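Local coordinates for L-lysine 6-oxidase (Marinomonas mediterranea, PDB 3WEV) that oxidises the epsilon-amino group of L-lysine with a cysteine tryptophylquinone cofactor, releasing ammonium and the hydrogen peroxide that makes it antibacterial, at the interface of chains A and B. Numbering follows the deposited sequence. Chains: chain A/B, L-lysine 6-oxidase.

The interface of chains A and B. Residues chain A 596-597, 600-601; chain B 543, 545, 557, 559.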
# COMPACT_ATOMS: atom_id res chain seq x y z
N THR A 596 32.00 11.88 23.65
CA THR A 596 31.05 12.89 23.24
C THR A 596 30.51 12.63 21.84
O THR A 596 29.29 12.64 21.66
CB THR A 596 31.65 14.26 23.31
OG1 THR A 596 31.94 14.56 24.67
CG2 THR A 596 30.69 15.31 22.83
N GLU A 597 31.38 12.29 20.90
CA GLU A 597 30.96 12.12 19.51
C GLU A 597 29.87 11.03 19.35
O GLU A 597 28.80 11.24 18.72
CB GLU A 597 32.15 11.72 18.65
CG GLU A 597 31.90 12.02 17.20
CD GLU A 597 33.07 11.64 16.29
OE1 GLU A 597 34.22 11.45 16.77
OE2 GLU A 597 32.79 11.50 15.09
N LEU A 600 26.56 12.22 20.97
CA LEU A 600 25.82 13.11 20.04
C LEU A 600 25.19 12.36 18.92
O LEU A 600 24.07 12.60 18.56
CB LEU A 600 26.70 14.23 19.49
CG LEU A 600 27.23 15.17 20.61
CD1 LEU A 600 28.20 16.20 20.01
CD2 LEU A 600 26.11 15.88 21.33
N HIS A 601 25.91 11.40 18.37
CA HIS A 601 25.29 10.67 17.26
C HIS A 601 24.19 9.73 17.70
O HIS A 601 23.26 9.47 16.92
CB HIS A 601 26.32 9.95 16.42
CG HIS A 601 26.96 10.87 15.43
ND1 HIS A 601 28.31 11.20 15.50
CD2 HIS A 601 26.44 11.60 14.42
CE1 HIS A 601 28.58 12.08 14.55
NE2 HIS A 601 27.47 12.32 13.88
N TYR B 543 28.62 22.26 17.73
CA TYR B 543 28.37 22.32 19.15
C TYR B 543 29.53 22.98 19.80
O TYR B 543 30.68 22.61 19.49
CB TYR B 543 28.26 20.90 19.73
CG TYR B 543 26.93 20.17 19.48
CD1 TYR B 543 25.88 20.34 20.33
CD2 TYR B 543 26.77 19.32 18.41
CE1 TYR B 543 24.67 19.68 20.11
CE2 TYR B 543 25.57 18.68 18.17
CZ TYR B 543 24.54 18.87 19.04
OH TYR B 543 23.38 18.23 18.85
N TRP B 545 30.63 24.24 24.01
CA TRP B 545 30.20 24.26 25.41
C TRP B 545 30.88 25.37 26.11
O TRP B 545 32.05 25.63 25.82
CB TRP B 545 30.51 22.93 26.04
CG TRP B 545 29.63 21.86 25.50
CD1 TRP B 545 28.37 21.52 25.94
CD2 TRP B 545 29.90 21.04 24.41
NE1 TRP B 545 27.86 20.53 25.19
CE2 TRP B 545 28.78 20.20 24.23
CE3 TRP B 545 30.98 20.91 23.53
CZ2 TRP B 545 28.72 19.28 23.23
CZ3 TRP B 545 30.93 19.98 22.57
CH2 TRP B 545 29.79 19.14 22.43
N GLN B 557 32.45 20.28 18.69
CA GLN B 557 32.22 19.11 17.86
C GLN B 557 31.44 19.56 16.65
O GLN B 557 30.51 20.38 16.76
CB GLN B 557 31.35 18.08 18.61
CG GLN B 557 32.03 17.45 19.83
CD GLN B 557 32.82 16.23 19.43
OE1 GLN B 557 32.50 15.57 18.46
NE2 GLN B 557 33.83 15.92 20.19
N SER B 559 29.62 18.06 12.73
CA SER B 559 29.49 17.06 11.69
C SER B 559 28.54 17.58 10.59
O SER B 559 27.89 18.64 10.74
CB SER B 559 28.99 15.77 12.28
OG SER B 559 27.69 16.02 12.77
O HOH W 1 35.05 13.63 19.05
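Helix 596-602 of chain A, with helical backbone angles throughout, lies against the extended strands 530-543 and 557-567 of chain B, which reach over to the other subunit. The protein is a homotetramer, and this largely apolar patch, repeated by two-fold symmetry, plausibly belongs to its assembly. A:Leu600 suits the centre: its branched tip sets both methyls on the tyrosine ring, and CD1 also reaches the glutamine. CG stands anti to the carbonyl carbon (chi1 -62°), and A:Leu600 CD1 comes within 3.8 Å of B:Tyr543 CD2 on the phenol ring. The other methyl, CD2, sits over a face of that ring, offset toward its rim. A:Leu600 CD1 also packs 3.9 Å from CB of B:Gln557, whose chain crosses the leucine obliquely. One turn earlier in the helix, A:Thr596 points its methyl CG2, anti to the backbone N, at B:Trp545; the two meet tip to tip, A:Thr596 CG2 lying 4.0 Å from B:Trp545 CH2 at the far end of the indole. The flat, broad indole extends the apolar floor, and CG of B:Gln557 abuts its edge in plane. B:Gln557 serves both characters of the patch. Bent at chi2 (-88°), it lays its methylenes against methyl groups, B:Gln557 CG being 3.9 Å from A:Thr596 CG2, while its amide crosses A:Glu597 at about a right angle, OE1 beside the glutamate methylenes. That glutamate is extended, its carboxylate plane 41° from the amide plane. At the other end, A:His601 NE2 touches B:Ser559 OG at 3.9 Å, a contact and not a hydrogen bond, beside a short serine side chain. The bridging water lies 2.8 Å from B:Gln557 NE2 and 3.3 Å from A:Glu597 OE1.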